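Local coordinates for MIP07328p (Drosophila melanogaster, PDB 6FKK), which probably acts as a chemorepellent guidance cue that binds semaphorin receptors, this piece holding the extracellular sema and PSI (plexin repeat) domains, at residues 99-107 and 143-151; 38-46 and 82-90. All coordinates share one frame; numbering follows the deposited sequence.

Interaction 1 (99-107 and 143-151); sequences LCGTNSYKP and GLCPYSPAH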
loop_
_atom_site.group_PDB
_atom_site.type_symbol
_atom_site.label_atom_id
_atom_site.label_comp_id
_atom_site.label_asym_id
_atom_site.label_seq_id
_atom_site.Cartn_x
_atom_site.Cartn_y
_atom_site.Cartn_z
ATOM N N LEU A 99 -16.874 -11.409 6.857
ATOM C CA LEU A 99 -16.209 -10.722 7.957
ATOM C C LEU A 99 -15.362 -11.713 8.738
ATOM O O LEU A 99 -15.853 -12.772 9.142
ATOM C CB LEU A 99 -17.219 -10.050 8.893
ATOM C CG LEU A 99 -17.568 -8.593 8.594
ATOM C CD1 LEU A 99 -18.459 -8.032 9.693
ATOM C CD2 LEU A 99 -16.302 -7.763 8.449
ATOM N N CYS A 100 -14.096 -11.362 8.955
ATOM C CA CYS A 100 -13.168 -12.183 9.718
ATOM C C CYS A 100 -12.456 -11.311 10.743
ATOM O O CYS A 100 -12.099 -10.165 10.454
ATOM C CB CYS A 100 -12.139 -12.867 8.803
ATOM S SG CYS A 100 -12.817 -13.750 7.363
ATOM N N GLY A 101 -12.251 -11.859 11.941
ATOM C CA GLY A 101 -11.600 -11.122 13.004
ATOM C C GLY A 101 -10.635 -12.006 13.770
ATOM O O GLY A 101 -10.677 -13.235 13.685
ATOM N N THR A 102 -9.758 -11.348 14.536
ATOM C CA THR A 102 -8.746 -12.073 15.298
ATOM C C THR A 102 -9.383 -12.965 16.355
ATOM O O THR A 102 -8.956 -14.109 16.551
ATOM C CB THR A 102 -7.767 -11.094 15.945
ATOM O OG1 THR A 102 -8.427 -10.379 16.999
ATOM C CG2 THR A 102 -7.250 -10.100 14.916
ATOM N N ASN A 103 -10.402 -12.454 17.052
ATOM C CA ASN A 103 -11.157 -13.222 18.045
ATOM C C ASN A 103 -10.232 -13.805 19.116
ATOM O O ASN A 103 -10.213 -15.011 19.368
ATOM C CB ASN A 103 -11.988 -14.317 17.370
ATOM C CG ASN A 103 -12.876 -15.069 18.346
ATOM O OD1 ASN A 103 -13.315 -14.519 19.356
ATOM N ND2 ASN A 103 -13.129 -16.340 18.056
ATOM N N SER A 104 -9.450 -12.926 19.740
ATOM C CA SER A 104 -8.575 -13.293 20.853
ATOM C C SER A 104 -7.658 -14.454 20.475
ATOM O O SER A 104 -7.610 -15.488 21.146
ATOM C CB SER A 104 -9.397 -13.623 22.099
ATOM O OG SER A 104 -10.281 -12.564 22.421
ATOM N N TYR A 105 -6.929 -14.273 19.371
ATOM C CA TYR A 105 -6.016 -15.287 18.843
ATOM C C TYR A 105 -6.737 -16.600 18.550
ATOM O O TYR A 105 -6.170 -17.686 18.704
ATOM C CB TYR A 105 -4.830 -15.513 19.787
ATOM C CG TYR A 105 -3.854 -14.354 19.815
ATOM C CD1 TYR A 105 -4.181 -13.160 20.446
ATOM C CD2 TYR A 105 -2.606 -14.456 19.212
ATOM C CE1 TYR A 105 -3.294 -12.099 20.473
ATOM C CE2 TYR A 105 -1.711 -13.401 19.236
ATOM C CZ TYR A 105 -2.060 -12.224 19.867
ATOM O OH TYR A 105 -1.175 -11.171 19.894
ATOM N N LYS A 106 -7.997 -16.506 18.132
ATOM C CA LYS A 106 -8.778 -17.653 17.667
ATOM C C LYS A 106 -9.559 -17.203 16.442
ATOM O O LYS A 106 -10.788 -17.081 16.475
ATOM C CB LYS A 106 -9.702 -18.170 18.772
ATOM C CG LYS A 106 -10.398 -19.489 18.465
ATOM C CD LYS A 106 -11.348 -19.877 19.590
ATOM C CE LYS A 106 -11.995 -21.231 19.339
ATOM N NZ LYS A 106 -12.846 -21.238 18.118
ATOM N N PRO A 107 -8.865 -16.938 15.332
ATOM C CA PRO A 107 -9.505 -16.243 14.207
ATOM C C PRO A 107 -10.638 -17.052 13.591
ATOM O O PRO A 107 -10.538 -18.267 13.411
ATOM C CB PRO A 107 -8.353 -16.040 13.215
ATOM C CG PRO A 107 -7.357 -17.089 13.565
ATOM C CD PRO A 107 -7.457 -17.267 15.050
ATOM N N GLY A 143 -5.018 -19.238 8.735
ATOM C CA GLY A 143 -4.422 -18.953 7.450
ATOM C C GLY A 143 -5.170 -17.946 6.606
ATOM O O GLY A 143 -4.609 -17.447 5.624
ATOM N N LEU A 144 -6.419 -17.631 6.952
ATOM C CA LEU A 144 -7.193 -16.629 6.229
ATOM C C LEU A 144 -7.268 -15.293 6.952
ATOM O O LEU A 144 -7.575 -14.281 6.315
ATOM C CB LEU A 144 -8.615 -17.144 5.973
ATOM C CG LEU A 144 -8.759 -18.295 4.977
ATOM C CD1 LEU A 144 -10.185 -18.812 4.955
ATOM C CD2 LEU A 144 -8.345 -17.833 3.594
ATOM N N CYS A 145 -6.992 -15.266 8.254
ATOM C CA CYS A 145 -7.097 -14.074 9.072
ATOM C C CYS A 145 -5.972 -14.084 10.098
ATOM O O CYS A 145 -5.598 -15.158 10.591
ATOM C CB CYS A 145 -8.456 -14.009 9.784
ATOM S SG CYS A 145 -8.854 -12.411 10.522
ATOM N N PRO A 146 -5.407 -12.924 10.430
ATOM C CA PRO A 146 -4.324 -12.893 11.416
ATOM C C PRO A 146 -4.841 -13.112 12.831
ATOM O O PRO A 146 -6.036 -13.014 13.116
ATOM C CB PRO A 146 -3.731 -11.490 11.252
ATOM C CG PRO A 146 -4.852 -10.677 10.711
ATOM C CD PRO A 146 -5.618 -11.606 9.807
ATOM N N TYR A 147 -3.902 -13.415 13.724
ATOM C CA TYR A 147 -4.220 -13.639 15.129
ATOM C C TYR A 147 -4.141 -12.367 15.959
ATOM O O TYR A 147 -4.839 -12.251 16.974
ATOM C CB TYR A 147 -3.269 -14.679 15.728
ATOM C CG TYR A 147 -3.476 -16.094 15.238
ATOM C CD1 TYR A 147 -3.139 -16.461 13.943
ATOM C CD2 TYR A 147 -3.985 -17.072 16.083
ATOM C CE1 TYR A 147 -3.319 -17.755 13.498
ATOM C CE2 TYR A 147 -4.167 -18.369 15.649
ATOM C CZ TYR A 147 -3.834 -18.705 14.356
ATOM O OH TYR A 147 -4.013 -19.996 13.916
ATOM N N SER A 148 -3.308 -11.414 15.549
ATOM C CA SER A 148 -3.025 -10.207 16.304
ATOM C C SER A 148 -3.417 -8.971 15.504
ATOM O O SER A 148 -3.408 -8.999 14.270
ATOM C CB SER A 148 -1.532 -10.138 16.659
ATOM O OG SER A 148 -1.198 -8.914 17.287
ATOM N N PRO A 149 -3.773 -7.871 16.175
ATOM C CA PRO A 149 -4.048 -6.620 15.451
ATOM C C PRO A 149 -2.834 -6.030 14.751
ATOM O O PRO A 149 -2.979 -5.005 14.074
ATOM C CB PRO A 149 -4.550 -5.678 16.556
ATOM C CG PRO A 149 -4.016 -6.258 17.826
ATOM C CD PRO A 149 -4.045 -7.741 17.616
ATOM N N ALA A 150 -1.656 -6.634 14.892
ATOM C CA ALA A 150 -0.461 -6.133 14.228
ATOM C C ALA A 150 -0.671 -6.074 12.720
ATOM O O ALA A 150 -1.139 -7.037 12.107
ATOM C CB ALA A 150 0.738 -7.018 14.566
ATOM N N HIS A 151 -0.328 -4.928 12.126
ATOM C CA HIS A 151 -0.517 -4.700 10.692
ATOM C C HIS A 151 0.650 -5.292 9.894
ATOM O O HIS A 151 1.368 -4.604 9.168
ATOM C CB HIS A 151 -0.683 -3.212 10.414
ATOM C CG HIS A 151 -1.749 -2.553 11.236
ATOM N ND1 HIS A 151 -3.093 -2.685 10.957
ATOM C CD2 HIS A 151 -1.668 -1.751 12.324
ATOM C CE1 HIS A 151 -3.793 -1.998 11.842
ATOM N NE2 HIS A 151 -2.954 -1.422 12.682
#

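Interaction 2 (38-46 and 82-90); sequences VLVGAKDVI and CHNYLRVYA. With NAG (2-acetamido-2-deoxy-beta-D-glucopyranose), chain C.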
loop_
_atom_site.group_PDB
_atom_site.type_symbol
_atom_site.label_atom_id
_atom_site.label_comp_id
_atom_site.label_asym_id
_atom_site.label_seq_id
_atom_site.Cartn_x
_atom_site.Cartn_y
_atom_site.Cartn_z
ATOM N N VAL A 38 -16.882 4.661 4.215
ATOM C CA VAL A 38 -15.660 3.932 4.530
ATOM C C VAL A 38 -15.939 2.983 5.690
ATOM O O VAL A 38 -16.683 3.318 6.617
ATOM C CB VAL A 38 -14.499 4.896 4.860
ATOM C CG1 VAL A 38 -14.838 5.752 6.073
ATOM C CG2 VAL A 38 -13.202 4.130 5.078
ATOM N N LEU A 39 -15.352 1.790 5.623
ATOM C CA LEU A 39 -15.480 0.784 6.669
ATOM C C LEU A 39 -14.204 0.753 7.500
ATOM O O LEU A 39 -13.098 0.760 6.949
ATOM C CB LEU A 39 -15.753 -0.600 6.075
ATOM C CG LEU A 39 -17.207 -0.993 5.793
ATOM C CD1 LEU A 39 -17.847 -0.077 4.763
ATOM C CD2 LEU A 39 -17.289 -2.448 5.350
ATOM N N VAL A 40 -14.359 0.715 8.821
ATOM C CA VAL A 40 -13.237 0.753 9.752
ATOM C C VAL A 40 -13.330 -0.472 10.651
ATOM O O VAL A 40 -14.223 -0.559 11.503
ATOM C CB VAL A 40 -13.223 2.044 10.582
ATOM C CG1 VAL A 40 -11.999 2.082 11.483
ATOM C CG2 VAL A 40 -13.263 3.260 9.673
ATOM N N GLY A 41 -12.409 -1.416 10.466
ATOM C CA GLY A 41 -12.323 -2.565 11.345
ATOM C C GLY A 41 -11.604 -2.231 12.636
ATOM O O GLY A 41 -10.458 -1.772 12.613
ATOM N N ALA A 42 -12.266 -2.455 13.770
ATOM C CA ALA A 42 -11.717 -2.039 15.053
ATOM C C ALA A 42 -11.788 -3.150 16.089
ATOM O O ALA A 42 -12.052 -4.309 15.755
ATOM C CB ALA A 42 -12.461 -0.809 15.573
ATOM N N LYS A 43 -11.552 -2.797 17.350
ATOM C CA LYS A 43 -11.679 -3.748 18.447
ATOM C C LYS A 43 -13.153 -4.050 18.676
ATOM O O LYS A 43 -13.925 -3.161 19.050
ATOM C CB LYS A 43 -11.032 -3.192 19.712
ATOM C CG LYS A 43 -11.244 -4.063 20.940
ATOM C CD LYS A 43 -10.502 -3.523 22.151
ATOM C CE LYS A 43 -10.944 -2.110 22.492
ATOM N NZ LYS A 43 -10.344 -1.632 23.770
ATOM N N ASP A 44 -13.545 -5.299 18.416
ATOM C CA ASP A 44 -14.884 -5.810 18.697
ATOM C C ASP A 44 -15.966 -5.170 17.832
ATOM O O ASP A 44 -17.128 -5.585 17.892
ATOM C CB ASP A 44 -15.229 -5.627 20.180
ATOM C CG ASP A 44 -14.359 -6.470 21.095
ATOM O OD1 ASP A 44 -13.870 -7.529 20.648
ATOM O OD2 ASP A 44 -14.168 -6.074 22.264
ATOM N N VAL A 45 -15.614 -4.166 17.029
ATOM C CA VAL A 45 -16.590 -3.422 16.240
ATOM C C VAL A 45 -16.024 -3.163 14.850
ATOM O O VAL A 45 -14.809 -3.050 14.662
ATOM C CB VAL A 45 -16.982 -2.081 16.915
ATOM C CG1 VAL A 45 -18.143 -1.428 16.186
ATOM C CG2 VAL A 45 -17.333 -2.278 18.385
ATOM N N ILE A 46 -16.920 -3.087 13.868
ATOM C CA ILE A 46 -16.622 -2.538 12.550
ATOM C C ILE A 46 -17.619 -1.416 12.285
ATOM O O ILE A 46 -18.819 -1.569 12.546
ATOM C CB ILE A 46 -16.675 -3.613 11.448
ATOM C CG1 ILE A 46 -16.408 -2.993 10.076
ATOM C CG2 ILE A 46 -18.006 -4.343 11.463
ATOM C CD1 ILE A 46 -16.428 -3.991 8.940
ATOM N N CYS A 82 -6.436 -9.859 23.805
ATOM C CA CYS A 82 -7.563 -10.790 23.884
ATOM C C CYS A 82 -8.870 -10.048 23.600
ATOM O O CYS A 82 -9.736 -9.869 24.459
ATOM C CB CYS A 82 -7.587 -11.487 25.236
ATOM S SG CYS A 82 -6.135 -12.521 25.547
ATOM N N HIS A 83 -8.995 -9.609 22.348
ATOM C CA HIS A 83 -10.213 -9.012 21.826
ATOM C C HIS A 83 -10.424 -9.530 20.408
ATOM O O HIS A 83 -9.658 -10.359 19.908
ATOM C CB HIS A 83 -10.148 -7.479 21.856
ATOM C CG HIS A 83 -10.503 -6.885 23.183
ATOM N ND1 HIS A 83 -11.792 -6.534 23.520
ATOM C CD2 HIS A 83 -9.737 -6.577 24.257
ATOM C CE1 HIS A 83 -11.807 -6.037 24.743
ATOM N NE2 HIS A 83 -10.572 -6.052 25.213
ATOM N N ASN A 84 -11.470 -9.037 19.756
ATOM C CA ASN A 84 -11.814 -9.453 18.397
ATOM C C ASN A 84 -11.633 -8.250 17.474
ATOM O O ASN A 84 -12.560 -7.469 17.253
ATOM C CB ASN A 84 -13.235 -10.001 18.330
ATOM C CG ASN A 84 -13.574 -10.562 16.964
ATOM O OD1 ASN A 84 -12.692 -10.979 16.214
ATOM N ND2 ASN A 84 -14.859 -10.573 16.632
ATOM N N TYR A 85 -10.426 -8.108 16.933
ATOM C CA TYR A 85 -10.121 -7.047 15.982
ATOM C C TYR A 85 -10.514 -7.519 14.589
ATOM O O TYR A 85 -9.916 -8.458 14.053
ATOM C CB TYR A 85 -8.641 -6.676 16.042
ATOM C CG TYR A 85 -8.198 -6.127 17.379
ATOM C CD1 TYR A 85 -7.776 -6.975 18.396
ATOM C CD2 TYR A 85 -8.200 -4.760 17.625
ATOM C CE1 TYR A 85 -7.373 -6.477 19.620
ATOM C CE2 TYR A 85 -7.796 -4.253 18.846
ATOM C CZ TYR A 85 -7.385 -5.114 19.839
ATOM O OH TYR A 85 -6.985 -4.608 21.056
ATOM N N LEU A 86 -11.520 -6.877 14.003
ATOM C CA LEU A 86 -11.957 -7.244 12.663
ATOM C C LEU A 86 -10.954 -6.737 11.635
ATOM O O LEU A 86 -10.548 -5.570 11.672
ATOM C CB LEU A 86 -13.351 -6.681 12.377
ATOM C CG LEU A 86 -14.525 -7.448 12.993
ATOM C CD1 LEU A 86 -14.700 -7.127 14.471
ATOM C CD2 LEU A 86 -15.808 -7.170 12.226
ATOM N N ARG A 87 -10.551 -7.618 10.720
ATOM C CA ARG A 87 -9.461 -7.310 9.804
ATOM C C ARG A 87 -9.710 -7.719 8.359
ATOM O O ARG A 87 -8.869 -7.417 7.507
ATOM C CB ARG A 87 -8.162 -7.976 10.289
ATOM C CG ARG A 87 -7.532 -7.314 11.502
ATOM C CD ARG A 87 -6.961 -5.954 11.140
ATOM N NE ARG A 87 -6.302 -5.308 12.271
ATOM C CZ ARG A 87 -6.885 -4.418 13.065
ATOM N NH1 ARG A 87 -8.146 -4.062 12.855
ATOM N NH2 ARG A 87 -6.206 -3.879 14.069
ATOM N N VAL A 88 -10.814 -8.399 8.050
ATOM C CA VAL A 88 -11.070 -8.891 6.698
ATOM C C VAL A 88 -12.524 -8.616 6.343
ATOM O O VAL A 88 -13.434 -9.062 7.052
ATOM C CB VAL A 88 -10.768 -10.395 6.556
ATOM C CG1 VAL A 88 -11.133 -10.877 5.161
ATOM C CG2 VAL A 88 -9.305 -10.684 6.854
ATOM N N TYR A 89 -12.746 -7.894 5.245
ATOM C CA TYR A 89 -14.078 -7.658 4.708
ATOM C C TYR A 89 -14.076 -7.906 3.208
ATOM O O TYR A 89 -13.120 -7.554 2.512
ATOM C CB TYR A 89 -14.568 -6.229 4.992
ATOM C CG TYR A 89 -15.745 -5.817 4.129
ATOM C CD1 TYR A 89 -17.025 -6.286 4.393
ATOM C CD2 TYR A 89 -15.572 -4.967 3.042
ATOM C CE1 TYR A 89 -18.100 -5.917 3.601
ATOM C CE2 TYR A 89 -16.641 -4.593 2.247
ATOM C CZ TYR A 89 -17.902 -5.071 2.531
ATOM O OH TYR A 89 -18.966 -4.700 1.741
ATOM N N ALA A 90 -15.156 -8.508 2.715
ATOM C CA ALA A 90 -15.305 -8.761 1.290
ATOM C C ALA A 90 -16.785 -8.897 0.965
ATOM O O ALA A 90 -17.529 -9.553 1.698
ATOM C CB ALA A 90 -14.548 -10.023 0.862
HETATM C C1 NAG C . -22.753 1.903 4.675
HETATM C C2 NAG C . -23.322 0.703 3.931
HETATM C C3 NAG C . -23.601 1.073 2.479
HETATM C C4 NAG C . -24.596 2.228 2.438
HETATM C C5 NAG C . -24.193 3.405 3.334
HETATM C C6 NAG C . -25.356 4.343 3.579
HETATM C C7 NAG C . -21.437 -0.979 3.564
HETATM C C8 NAG C . -20.670 0.006 2.724
HETATM N N2 NAG C . -22.619 -0.577 4.079
HETATM O O3 NAG C . -24.152 -0.067 1.823
HETATM O O4 NAG C . -24.712 2.701 1.101
HETATM O O5 NAG C . -23.728 2.992 4.638
HETATM O O6 NAG C . -26.590 3.638 3.652
HETATM O O7 NAG C . -21.007 -2.121 3.763
#

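Interaction 1 (99-107 and 143-151)
Tyr105 and Tyr147 set their side chains across each other so that the backbone of one lies on the ring of the other: Tyr147 O sits 3.5 Å above the Tyr105 ring plane, over its centre. With CG of Tyr105 anti to its carbonyl carbon (chi1 -71°), the ring extends along 147-148; its CD2 comes 3.6 Å from Tyr147 CB, and OH ends 3.4 Å from Ser148 CB. The Tyr147 ring meets a different partner. Pro107 CD lies over one of its faces, a CH-pi contact 3.8 Å from the ring centroid and 24° off the normal, while Tyr105 O approaches its edge. Cutting Tyr105 back to an alanine would probably uncover Tyr147 O and leave the Ser148 methylene without the phenol oxygen beside it. The loop joining strands 97-101 and 108-112 of one propeller blade thus packs on the connection that leaves the same blade after strand 135-140. Below the tyrosines, Thr102 CG2 reaches to 3.6 Å from Pro146 O, while its OG1 bonds to the backbone of Tyr85. Deeper still, Cys145 SG lies 3.7 Å from CB of Cys100, whose own sulfur is in the disulfide with Cys109.

Interaction 2 (38-46 and 82-90)
A tight turn between two strands of one sema-propeller blade, 37-41 and 45-50, meets the stretch that leads into the first strand of the next blade, 86-91. Ala42 N bonds to Val45 O, and Lys43 and Asp44 take the backbone angles of a type II turn. Asp44 grips the neighbouring backbone with its carboxylate: OD1 accepts Asn84 N at 3.0 Å, and OD2 accepts His83 ND1 at 2.7 Å. Both donors come from the syn side, each 29° out of the carboxylate plane, whereas the oxygen lies close to the plane of the imidazole. Since His83 NE2 also bonds to Glu79, the two carboxylates may favour a protonated ring. Over one face of that ring passes the aliphatic part of Lys43, with CD 3.6 Å from the centroid; a bend at chi3 (59°) precedes the ammonium group, which bonds to Thr25. Backbone bonds complete the junction, Asp44 N to Asn84 O and Leu86 N to Ala42 O, around a single bridge of Lys43 with Tyr85. Beyond it the strands of the two adjacent blades of the beta-propeller diverge, 38-41 and 86-90 running at 139° to each other, and the contact passes to the backbone of Gly41, where a CB would probably collide with Leu86 O. Leu86 CD2 packs crosswise on Ile46 CG2, 3.7 Å away. Farther along, Leu39 CD2 stands almost exactly above the centre of the Tyr89 ring, 3.6 Å from the centroid, a CH-pi contact. The other methyl of Leu39, CD1, is turned to a glycan, 3.5 Å from the acetyl C8 of an N-acetylglucosamine probably carried by Asn48.

From the N terminus, the chain first passes through 38-46 in one blade, finishes that blade with strand 56-61, runs through helix 66-74 and returns at 82-90, where interaction 2 closes the loop and joins this blade to the next. Interaction 1 opens only afterwards: from 99-107 the chain completes the second blade and comes back at 143-151. The two loops therefore follow in series, neither enclosing nor crossing the other. They adjoin in space, their centres about 9 Å apart, because 86-91 and 97-101 are neighbouring strands of one sheet. Probable backbone bonds from Thr102 N to Tyr85 O (2.9 Å) and from Ser104 N to His83 O carry that pairing into the loops.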